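Local structure of thiamine-binding periplasmic protein (Escherichia coli, 2QRY) at residues Pro23-Tyr28 / Ala79-Gly84; Asn117-Pro122 / Val249-Ala254; Ala129-Lys134 / Val215-Thr220; Asn153-Tyr158 / Lys192-Thr197. The protein binds thiamine, thiamine phosphate and thiamine diphosphate with high affinity in the periplasm and serves as the solute-binding component of the ThiBPQ thiamine importer. All blocks are in the same frame, centred on the assembly; numbering follows the deposited sequence.

Interaction 1 (Pro23-Tyr28 / Ala79-Gly84)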
# COMPACT_ATOMS: atom_id res chain seq x y z
N PRO A 23 -3.85 28.64 8.19
CA PRO A 23 -3.62 28.30 6.79
C PRO A 23 -3.90 26.80 6.61
O PRO A 23 -3.65 26.01 7.52
CB PRO A 23 -2.15 28.64 6.59
CG PRO A 23 -1.56 28.39 7.95
CD PRO A 23 -2.60 29.01 8.86
N VAL A 24 -4.43 26.42 5.45
CA VAL A 24 -4.77 25.02 5.19
C VAL A 24 -3.70 24.25 4.41
O VAL A 24 -3.05 24.79 3.52
CB VAL A 24 -6.09 24.91 4.41
CG1 VAL A 24 -6.52 23.45 4.29
CG2 VAL A 24 -7.17 25.73 5.09
N LEU A 25 -3.53 22.98 4.76
CA LEU A 25 -2.58 22.12 4.08
C LEU A 25 -3.40 20.91 3.63
O LEU A 25 -3.77 20.06 4.43
CB LEU A 25 -1.45 21.71 5.04
CG LEU A 25 -0.10 21.21 4.49
CD1 LEU A 25 -0.15 19.73 4.22
CD2 LEU A 25 0.26 21.99 3.24
N THR A 26 -3.70 20.87 2.33
CA THR A 26 -4.50 19.80 1.75
C THR A 26 -3.67 18.58 1.39
O THR A 26 -2.75 18.66 0.59
CB THR A 26 -5.24 20.31 0.50
OG1 THR A 26 -6.11 21.38 0.88
CG2 THR A 26 -6.05 19.21 -0.15
N VAL A 27 -4.02 17.44 1.98
CA VAL A 27 -3.30 16.20 1.72
C VAL A 27 -4.16 15.08 1.13
O VAL A 27 -4.98 14.48 1.83
CB VAL A 27 -2.65 15.67 3.02
CG1 VAL A 27 -1.85 14.40 2.73
CG2 VAL A 27 -1.76 16.74 3.65
N TYR A 28 -3.95 14.79 -0.16
CA TYR A 28 -4.68 13.71 -0.83
C TYR A 28 -4.17 12.36 -0.31
O TYR A 28 -2.96 12.15 -0.19
CB TYR A 28 -4.46 13.75 -2.34
CG TYR A 28 -5.25 14.79 -3.10
CD1 TYR A 28 -6.11 15.67 -2.44
CD2 TYR A 28 -5.14 14.89 -4.48
CE1 TYR A 28 -6.85 16.62 -3.15
CE2 TYR A 28 -5.87 15.82 -5.20
CZ TYR A 28 -6.72 16.69 -4.53
OH TYR A 28 -7.44 17.61 -5.25
N ALA A 79 -4.47 19.98 -4.09
CA ALA A 79 -3.59 19.26 -3.17
C ALA A 79 -2.22 19.90 -3.01
O ALA A 79 -1.64 20.43 -3.96
CB ALA A 79 -3.43 17.82 -3.63
N ASP A 80 -1.71 19.85 -1.78
CA ASP A 80 -0.39 20.38 -1.45
C ASP A 80 0.53 19.17 -1.33
O ASP A 80 1.72 19.23 -1.66
CB ASP A 80 -0.44 21.11 -0.10
CG ASP A 80 -1.32 22.35 -0.14
OD1 ASP A 80 -1.03 23.25 -0.96
OD2 ASP A 80 -2.29 22.43 0.65
N VAL A 81 -0.03 18.06 -0.87
CA VAL A 81 0.72 16.82 -0.71
C VAL A 81 -0.13 15.61 -1.09
O VAL A 81 -1.33 15.58 -0.82
CB VAL A 81 1.18 16.61 0.76
CG1 VAL A 81 1.96 15.32 0.89
CG2 VAL A 81 2.03 17.78 1.22
N VAL A 82 0.49 14.62 -1.72
CA VAL A 82 -0.21 13.39 -2.07
C VAL A 82 0.41 12.30 -1.21
O VAL A 82 1.57 11.94 -1.42
CB VAL A 82 -0.02 13.01 -3.55
CG1 VAL A 82 -0.60 11.62 -3.80
CG2 VAL A 82 -0.70 14.04 -4.45
N LEU A 83 -0.35 11.79 -0.25
CA LEU A 83 0.14 10.74 0.64
C LEU A 83 -0.50 9.39 0.30
O LEU A 83 -1.72 9.25 0.31
CB LEU A 83 -0.17 11.11 2.09
CG LEU A 83 0.31 10.17 3.21
CD1 LEU A 83 0.60 10.98 4.47
CD2 LEU A 83 -0.73 9.08 3.47
N GLY A 84 0.31 8.39 -0.02
CA GLY A 84 -0.26 7.10 -0.35
C GLY A 84 0.17 6.50 -1.67
O GLY A 84 -0.43 5.53 -2.11
O HOH W 1 -3.92 24.44 1.03
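Val-27 pairs with Val-81 and Tyr-28 with Val-82 where strands 24-28 and 81-84 run parallel, their axes 36° apart. Tyr-28 N donates to Val-81 O at 2.8 Å, and Leu-83 N closes on Tyr-28 O. One step earlier, Thr-26 O accepts from both Asp-80 N and Val-81 N, so a single carbonyl grips the entry to the second strand. The carboxylate of Asp-80 returns a bond: OD2, through its anti lone pair, takes Thr-26 N at 2.7 Å, and a water donates to both OD2 and Val-24 O. The other carboxylate oxygen of Asp-80, OD1, is bonded to Ser-256 OG. Strand 24-29 lies between strands 54-59 and 81-86, all parallel, and helix 63-73 links 54-59 to 81-86 in an alpha/beta lobe of this solute-binding protein. The Tyr-28 ring lies flat over Ala-79, whose CB stands 3.3 Å from the ring centroid and only 3° off the normal, a CH-pi contact; the hydroxyl beyond is bonded to Glu-73. On their shared face Val-27 and Val-81 lie side by side. CG1 of Val-27, anti to its own backbone nitrogen (chi1 -178°), reaches forward to Leu-83 CB at 3.7 Å, while helix 259-269 packs on Val-81 and Leu-83.

Interaction 2 (Asn117-Pro122 / Val249-Ala254)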
# COMPACT_ATOMS: atom_id res chain seq x y z
N ASN A 117 16.03 9.16 -2.66
CA ASN A 117 15.11 9.90 -3.53
C ASN A 117 14.88 11.31 -2.99
O ASN A 117 14.48 11.49 -1.83
CB ASN A 117 13.78 9.16 -3.66
CG ASN A 117 12.90 9.73 -4.76
OD1 ASN A 117 12.36 10.83 -4.64
ND2 ASN A 117 12.76 8.98 -5.85
N ASP A 118 15.12 12.30 -3.84
CA ASP A 118 14.97 13.71 -3.48
C ASP A 118 13.52 14.19 -3.41
O ASP A 118 13.23 15.22 -2.78
CB ASP A 118 15.74 14.57 -4.48
N THR A 119 12.61 13.44 -4.03
CA THR A 119 11.21 13.84 -4.08
C THR A 119 10.22 13.11 -3.16
O THR A 119 9.52 13.74 -2.37
CB THR A 119 10.69 13.73 -5.53
OG1 THR A 119 11.53 14.51 -6.39
CG2 THR A 119 9.24 14.24 -5.63
N PHE A 120 10.17 11.79 -3.29
CA PHE A 120 9.24 10.99 -2.50
C PHE A 120 9.80 10.47 -1.18
O PHE A 120 10.81 9.77 -1.14
CB PHE A 120 8.74 9.84 -3.38
CG PHE A 120 8.21 10.31 -4.71
CD1 PHE A 120 6.98 10.94 -4.79
CD2 PHE A 120 8.98 10.20 -5.86
CE1 PHE A 120 6.52 11.47 -6.00
CE2 PHE A 120 8.54 10.72 -7.07
CZ PHE A 120 7.31 11.37 -7.14
N VAL A 121 9.10 10.81 -0.10
CA VAL A 121 9.50 10.42 1.25
C VAL A 121 8.68 9.23 1.78
O VAL A 121 7.45 9.28 1.82
CB VAL A 121 9.31 11.60 2.23
CG1 VAL A 121 9.91 11.25 3.58
CG2 VAL A 121 9.95 12.86 1.66
N PRO A 122 9.37 8.15 2.18
CA PRO A 122 8.65 6.99 2.70
C PRO A 122 8.08 7.28 4.09
O PRO A 122 8.64 8.08 4.83
CB PRO A 122 9.73 5.91 2.77
CG PRO A 122 10.71 6.33 1.75
CD PRO A 122 10.78 7.83 1.92
N VAL A 249 4.85 6.26 -0.00
CA VAL A 249 5.52 7.55 0.03
C VAL A 249 4.58 8.73 -0.09
O VAL A 249 3.39 8.58 -0.38
CB VAL A 249 6.54 7.65 -1.13
CG1 VAL A 249 7.51 6.49 -1.07
CG2 VAL A 249 5.80 7.64 -2.46
N ALA A 250 5.14 9.91 0.15
CA ALA A 250 4.40 11.16 0.05
C ALA A 250 5.34 12.18 -0.61
O ALA A 250 6.56 12.04 -0.54
CB ALA A 250 3.98 11.63 1.43
N ALA A 251 4.75 13.18 -1.26
CA ALA A 251 5.53 14.22 -1.91
C ALA A 251 4.70 15.49 -2.01
O ALA A 251 3.46 15.44 -2.04
CB ALA A 251 5.96 13.76 -3.29
N ARG A 252 5.37 16.64 -2.07
CA ARG A 252 4.68 17.91 -2.18
C ARG A 252 4.55 18.24 -3.66
O ARG A 252 5.41 17.89 -4.46
CB ARG A 252 5.45 19.00 -1.44
CG ARG A 252 6.73 19.50 -2.12
CD ARG A 252 7.49 20.44 -1.17
NE ARG A 252 8.26 21.48 -1.85
CZ ARG A 252 7.72 22.42 -2.64
NH1 ARG A 252 6.41 22.44 -2.86
NH2 ARG A 252 8.49 23.34 -3.19
N THR A 253 3.46 18.91 -4.02
CA THR A 253 3.23 19.27 -5.42
C THR A 253 4.00 20.51 -5.81
O THR A 253 4.27 21.38 -4.98
CB THR A 253 1.73 19.50 -5.68
OG1 THR A 253 1.24 20.53 -4.81
CG2 THR A 253 0.95 18.21 -5.43
N ALA A 254 4.37 20.60 -7.08
CA ALA A 254 5.10 21.76 -7.57
C ALA A 254 4.19 22.98 -7.56
O ALA A 254 4.64 24.10 -7.31
CB ALA A 254 5.60 21.50 -8.98
O HOH W 2 8.23 16.29 -2.27
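Phe-120 and Ala-251 meet closely, the methyl CB of Ala-251 coming 3.4 Å from Phe-120 CD1 and approaching the ring obliquely. The side chain of Phe-120 is turned to lie beside its own amide, with CG opposite the carbonyl carbon (chi1 -52°), which places CD1 and CE1 against that methyl. Its CB meets CG2 of Val-249 at 3.8 Å, so Phe-120 touches two residues on the same side of the partner strand. Over the centre of one ring face sits CG2 of the preceding Thr-119, which also approaches Ala-251 CB at 4.1 Å. Phe-99 meets Phe-120 edge-to-face, and helix 90-96 packs against it through Leu-90 and Ala-93. The backbones carrying these side chains pair antiparallel, strand 121-133 with strand 243-252, part of the sheet that continues from one lobe of the binding protein into the other. Val-121 and Ala-250 are the hydrogen-bonded pair, Val-121 N donating to Ala-250 O at 2.9 Å with a nearly straight bond (168°). Pro-122 and Val-249 follow as a non-hydrogen-bonded pair, with CG1 of Val-249 4.0 Å from Pro-122 CA. Ahead of the strand, Asn-117 OD1 accepts from the amides of Thr-119 and Phe-120, which arrive from opposite faces of its plane; the Thr-119 bond closes an Asx turn and the Phe-120 bond extends it to an Asx motif. A water links Thr-119 O to Arg-252 N.

Interaction 3 (Ala129-Lys134 / Val215-Thr220). With TPS (thiamin phosphate), chain E.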
# COMPACT_ATOMS: atom_id res chain seq x y z
N ALA A 129 0.43 -9.99 0.90
CA ALA A 129 0.23 -11.40 1.17
C ALA A 129 -1.26 -11.72 1.22
O ALA A 129 -2.08 -10.83 1.46
CB ALA A 129 0.88 -11.76 2.50
N PHE A 130 -1.60 -12.98 0.99
CA PHE A 130 -2.98 -13.38 1.05
C PHE A 130 -3.34 -13.76 2.48
O PHE A 130 -2.67 -14.57 3.11
CB PHE A 130 -3.25 -14.57 0.12
CG PHE A 130 -3.31 -14.19 -1.32
CD1 PHE A 130 -2.17 -14.20 -2.11
CD2 PHE A 130 -4.52 -13.83 -1.90
CE1 PHE A 130 -2.23 -13.85 -3.46
CE2 PHE A 130 -4.59 -13.48 -3.25
CZ PHE A 130 -3.44 -13.50 -4.03
N VAL A 131 -4.39 -13.13 2.99
CA VAL A 131 -4.86 -13.40 4.35
C VAL A 131 -6.03 -14.36 4.33
O VAL A 131 -6.86 -14.32 3.41
CB VAL A 131 -5.30 -12.10 5.05
CG1 VAL A 131 -6.03 -12.43 6.34
CG2 VAL A 131 -4.08 -11.23 5.34
N TYR A 132 -6.10 -15.23 5.33
CA TYR A 132 -7.18 -16.21 5.46
C TYR A 132 -7.55 -16.42 6.92
O TYR A 132 -6.87 -15.92 7.83
CB TYR A 132 -6.79 -17.55 4.84
CG TYR A 132 -5.63 -18.24 5.52
CD1 TYR A 132 -4.32 -17.85 5.26
CD2 TYR A 132 -5.85 -19.24 6.47
CE1 TYR A 132 -3.24 -18.46 5.93
CE2 TYR A 132 -4.78 -19.85 7.15
CZ TYR A 132 -3.49 -19.45 6.87
OH TYR A 132 -2.44 -20.04 7.53
N ASP A 133 -8.61 -17.18 7.15
CA ASP A 133 -9.09 -17.49 8.49
C ASP A 133 -8.70 -18.93 8.81
O ASP A 133 -9.25 -19.87 8.24
CB ASP A 133 -10.62 -17.36 8.53
CG ASP A 133 -11.18 -17.45 9.95
OD1 ASP A 133 -10.63 -18.21 10.78
OD2 ASP A 133 -12.19 -16.76 10.21
N LYS A 134 -7.74 -19.11 9.72
CA LYS A 134 -7.29 -20.45 10.08
C LYS A 134 -8.42 -21.33 10.61
O LYS A 134 -8.31 -22.56 10.57
CB LYS A 134 -6.16 -20.38 11.11
CG LYS A 134 -4.87 -19.82 10.57
CD LYS A 134 -3.83 -19.68 11.66
CE LYS A 134 -4.26 -18.67 12.71
NZ LYS A 134 -3.24 -18.52 13.79
N VAL A 215 -7.90 -13.18 0.65
CA VAL A 215 -7.91 -11.82 0.09
C VAL A 215 -6.49 -11.29 0.06
O VAL A 215 -5.72 -11.50 1.01
CB VAL A 215 -8.68 -10.79 0.94
CG1 VAL A 215 -10.11 -10.71 0.49
CG2 VAL A 215 -8.55 -11.11 2.42
N LEU A 216 -6.14 -10.59 -1.01
CA LEU A 216 -4.81 -10.01 -1.08
C LEU A 216 -4.75 -8.86 -0.08
O LEU A 216 -5.57 -7.94 -0.14
CB LEU A 216 -4.50 -9.47 -2.47
CG LEU A 216 -3.05 -9.00 -2.41
CD1 LEU A 216 -2.25 -9.76 -3.44
CD2 LEU A 216 -2.95 -7.50 -2.59
N SER A 217 -3.81 -8.93 0.84
CA SER A 217 -3.64 -7.88 1.85
C SER A 217 -2.17 -7.76 2.25
O SER A 217 -1.29 -7.75 1.38
CB SER A 217 -4.51 -8.19 3.08
OG SER A 217 -4.68 -7.03 3.89
N TYR A 218 -1.88 -7.68 3.55
CA TYR A 218 -0.50 -7.54 4.01
C TYR A 218 -0.05 -8.50 5.11
O TYR A 218 -0.87 -8.97 5.91
CB TYR A 218 -0.27 -6.12 4.52
CG TYR A 218 -0.35 -5.05 3.45
CD1 TYR A 218 -1.58 -4.59 3.00
CD2 TYR A 218 0.81 -4.48 2.92
CE1 TYR A 218 -1.66 -3.58 2.05
CE2 TYR A 218 0.74 -3.47 1.96
CZ TYR A 218 -0.50 -3.03 1.54
OH TYR A 218 -0.58 -2.03 0.60
N THR A 219 1.25 -8.78 5.17
CA THR A 219 1.78 -9.69 6.19
C THR A 219 1.48 -9.17 7.59
O THR A 219 1.55 -9.92 8.55
CB THR A 219 3.32 -9.87 6.10
OG1 THR A 219 3.97 -8.59 6.20
CG2 THR A 219 3.71 -10.54 4.80
N THR A 220 1.13 -7.89 7.67
CA THR A 220 0.84 -7.25 8.95
C THR A 220 -0.66 -7.16 9.28
O THR A 220 -1.03 -6.74 10.38
CB THR A 220 1.43 -5.81 8.97
OG1 THR A 220 1.11 -5.14 7.74
CG2 THR A 220 2.95 -5.85 9.16
CM2 TPS E . -6.16 -4.83 8.73
N3 TPS E . -3.28 -1.09 4.15
C2 TPS E . -4.51 -1.47 3.85
S1 TPS E . -4.78 -0.82 2.28
C5 TPS E . -3.20 -0.05 2.06
C4 TPS E . -2.57 -0.35 3.25
CM4 TPS E . -1.15 0.12 3.52
C6 TPS E . -2.79 0.70 0.83
C7 TPS E . -4.10 0.67 0.03
O7 TPS E . -4.01 1.28 -1.25
N1A TPS E . -4.29 -4.49 7.17
C2A TPS E . -5.26 -3.94 7.89
N3A TPS E . -5.46 -2.63 7.89
C4A TPS E . -4.68 -1.80 7.16
N4A TPS E . -4.91 -0.44 7.18
C5A TPS E . -3.63 -2.35 6.37
C6A TPS E . -3.47 -3.75 6.41
C7A TPS E . -2.69 -1.50 5.49
P1 TPS E . -5.48 1.15 -1.92
O1 TPS E . -5.91 -0.34 -1.92
O2 TPS E . -5.50 1.77 -3.37
O3 TPS E . -6.47 1.94 -1.04
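Backbone hydrogen bonds carry the pairing of Ala-129 with Ser-217 and of Val-131 with Val-215, the two hydrogen-bonded pairs of an antiparallel pairing. Ser-217 N reaches Ala-129 O at 2.6 Å, whereas the return bond from Ala-129 N meets Ser-217 O from well above the carbonyl plane, 54° out of it. The second pair is completed by Val-131 N to Val-215 O at 2.9 Å and by a longer bond from Val-215 N to Val-131 O. These bonds persist although the short strands 129-133 and 215-218 cross at 110°, a strong departure from simple antiparallel alignment.

Apolar contacts lie on both faces. Phe-130 and Leu-216, between the two hydrogen-bonded pairs, form the non-hydrogen-bonded one: Leu-216 CD1 sits over one face of the phenyl ring, 4.3 Å from its centroid and displaced toward the rim, a CH-pi contact. On the other face Val-131 CG2 touches Ser-217 CB at 3.8 Å, and Ala-129 CB meets Thr-219 CG2.

Tyr-218, which with Thr-219 and Thr-220 belongs to the thiamine site, makes the close ligand contacts here. Its ring meets the thiazolium obliquely; CE1 lies 3.6 Å from C4 of thiamin phosphate, and OH, bonded to Gln-246, lies 3.5 Å from C6. Ser-217 OG is bonded to Trp-200 NE1 and Ser-221 OG, tying the strand to other residues of the site.

Helix 165-178 covers Phe-130 and Leu-216, helix 200-208 packs on Val-131 and Val-215, and strand 156-159 flanks strand 214-218 on its other edge.

Interaction 4 (Asn153-Tyr158 / Lys192-Thr197)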
# COMPACT_ATOMS: atom_id res chain seq x y z
N ASN A 153 -10.69 -25.64 -4.43
CA ASN A 153 -11.57 -24.56 -4.85
C ASN A 153 -11.55 -23.39 -3.86
O ASN A 153 -12.58 -23.04 -3.28
CB ASN A 153 -13.01 -25.05 -5.02
CG ASN A 153 -13.18 -25.96 -6.22
OD1 ASN A 153 -12.87 -25.57 -7.35
ND2 ASN A 153 -13.67 -27.17 -5.99
N TRP A 154 -10.38 -22.80 -3.66
CA TRP A 154 -10.25 -21.67 -2.76
C TRP A 154 -10.90 -20.45 -3.41
O TRP A 154 -10.78 -20.25 -4.61
CB TRP A 154 -8.78 -21.37 -2.47
CG TRP A 154 -8.06 -22.43 -1.72
CD1 TRP A 154 -8.48 -23.06 -0.58
CD2 TRP A 154 -6.78 -22.98 -2.04
NE1 TRP A 154 -7.53 -23.97 -0.17
CE2 TRP A 154 -6.48 -23.94 -1.05
CE3 TRP A 154 -5.85 -22.75 -3.06
CZ2 TRP A 154 -5.29 -24.67 -1.05
CZ3 TRP A 154 -4.67 -23.48 -3.07
CH2 TRP A 154 -4.40 -24.43 -2.07
N ARG A 155 -11.59 -19.65 -2.60
CA ARG A 155 -12.24 -18.45 -3.09
C ARG A 155 -11.26 -17.30 -2.84
O ARG A 155 -10.76 -17.13 -1.72
CB ARG A 155 -13.53 -18.18 -2.33
CG ARG A 155 -14.33 -19.41 -1.96
CD ARG A 155 -15.17 -19.92 -3.12
NE ARG A 155 -16.13 -18.92 -3.58
CZ ARG A 155 -16.95 -18.24 -2.78
NH1 ARG A 155 -16.94 -18.45 -1.47
NH2 ARG A 155 -17.80 -17.36 -3.30
N VAL A 156 -11.00 -16.50 -3.86
CA VAL A 156 -10.07 -15.39 -3.72
C VAL A 156 -10.66 -14.05 -4.14
O VAL A 156 -11.48 -13.98 -5.06
CB VAL A 156 -8.80 -15.65 -4.56
CG1 VAL A 156 -7.95 -14.40 -4.64
CG2 VAL A 156 -7.99 -16.77 -3.94
N ILE A 157 -10.25 -13.00 -3.45
CA ILE A 157 -10.67 -11.64 -3.77
C ILE A 157 -9.42 -10.75 -3.75
O ILE A 157 -8.58 -10.89 -2.87
CB ILE A 157 -11.71 -11.10 -2.74
CG1 ILE A 157 -13.07 -11.76 -2.99
CG2 ILE A 157 -11.86 -9.59 -2.88
CD1 ILE A 157 -14.15 -11.37 -2.01
N TYR A 158 -9.29 -9.86 -4.72
CA TYR A 158 -8.14 -8.96 -4.74
C TYR A 158 -8.52 -7.63 -5.37
O TYR A 158 -9.67 -7.44 -5.78
CB TYR A 158 -6.95 -9.61 -5.47
CG TYR A 158 -7.18 -9.89 -6.93
CD1 TYR A 158 -6.87 -8.93 -7.90
CD2 TYR A 158 -7.71 -11.11 -7.35
CE1 TYR A 158 -7.09 -9.18 -9.25
CE2 TYR A 158 -7.94 -11.36 -8.71
CZ TYR A 158 -7.62 -10.40 -9.65
OH TYR A 158 -7.85 -10.64 -10.98
N LYS A 192 -10.82 -18.91 -9.61
CA LYS A 192 -10.98 -18.96 -8.16
C LYS A 192 -11.34 -17.58 -7.62
O LYS A 192 -11.47 -17.39 -6.41
CB LYS A 192 -9.69 -19.46 -7.51
CG LYS A 192 -9.19 -20.78 -8.07
CD LYS A 192 -7.91 -21.24 -7.40
CE LYS A 192 -7.35 -22.46 -8.11
NZ LYS A 192 -6.01 -22.84 -7.60
N THR A 193 -11.51 -16.62 -8.53
CA THR A 193 -11.83 -15.25 -8.15
C THR A 193 -13.32 -14.95 -7.94
O THR A 193 -14.12 -15.06 -8.86
CB THR A 193 -11.29 -14.26 -9.19
OG1 THR A 193 -9.90 -14.51 -9.41
CG2 THR A 193 -11.48 -12.83 -8.71
N VAL A 194 -13.67 -14.56 -6.72
CA VAL A 194 -15.05 -14.22 -6.41
C VAL A 194 -15.36 -12.83 -6.98
O VAL A 194 -16.40 -12.62 -7.61
CB VAL A 194 -15.29 -14.20 -4.88
CG1 VAL A 194 -16.70 -13.72 -4.58
CG2 VAL A 194 -15.08 -15.59 -4.31
N THR A 195 -14.44 -11.89 -6.78
CA THR A 195 -14.62 -10.54 -7.29
C THR A 195 -13.34 -9.73 -7.21
O THR A 195 -12.36 -10.14 -6.58
CB THR A 195 -15.73 -9.79 -6.51
OG1 THR A 195 -16.08 -8.60 -7.23
CG2 THR A 195 -15.24 -9.40 -5.12
N VAL A 196 -13.35 -8.57 -7.85
CA VAL A 196 -12.21 -7.67 -7.85
C VAL A 196 -12.73 -6.27 -7.56
O VAL A 196 -13.57 -5.75 -8.29
CB VAL A 196 -11.50 -7.67 -9.20
CG1 VAL A 196 -10.31 -6.71 -9.15
CG2 VAL A 196 -11.06 -9.08 -9.56
N THR A 197 -12.23 -5.66 -6.49
CA THR A 197 -12.65 -4.32 -6.10
C THR A 197 -11.59 -3.27 -6.48
O THR A 197 -10.43 -3.60 -6.74
CB THR A 197 -12.87 -4.24 -4.59
OG1 THR A 197 -11.60 -4.32 -3.94
CG2 THR A 197 -13.74 -5.39 -4.12
O HOH W 3 -9.27 -12.93 -11.56
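Tyr-158 lies across strand 193-197, its ring under Val-196 on one face and beside Thr-193 at its edge, and its course shows how an aromatic side chain bridges two parallel strands. From CB, CG takes the crowded position between the backbone nitrogen and the carbonyl carbon (chi1 64°), which swings the ring back over the partner strand. CE1 meets both methyls of Val-196, while CE2 meets Thr-193 OG1 and CG2, each at 3.8 Å, with OG1 in the ring plane. Val-196 CG2 stands over one face, 4.0 Å from the centroid and 3.7 Å from Tyr-158 CZ, a CH-pi contact. At the tip OH is hydrogen-bonded to Trp-324 NE1, and a water also links it to Thr-193 OG1, itself hydrogen-bonded to Leu-189 O. The strands beneath are parallel, 16° apart, and the connection between them runs through helices 165-178 and 182-190, within one alpha/beta lobe of the binding protein. Val-156 N donates to Lys-192 O at 2.7 Å and Val-194 N to Val-156 O, while Thr-197 N closes on Tyr-158 O. On the face opposite Tyr-158, Ile-157 CG1 and CD1 touch Thr-195 CG2. Arg-155 is bent at chi2 and chi3, which lays one face of its guanidinium over Val-194, whose CG2 lies 3.4 Å from Arg-155 NH2. The extended chain of Lys-192 runs past Trp-154 O to bonds with Leu-147 O and Ser-150 O.

How the interactions relate
The four contacts divide into two groups on opposite sides of the chain's centre. Interactions 1 and 2, about 12 Å apart between centres, touch where strands 81-86 and 243-252 are neighbours; interactions 3 and 4, with centres about 13 Å apart, meet where strand 214-218 lies beside strand 156-159. Strand 121-133 joins the groups, pairing near its start in interaction 2 and near its end in interaction 3, whose centres are about 29 Å apart. Along the chain, interaction 1 closes first, and interaction 4 is nested inside interaction 3, itself nested inside interaction 2. A strand shared by both groups, with interactions 3 and 4 nested inside 2, is consistent with a two-lobed binding protein holding its ligand in the cleft between the lobes.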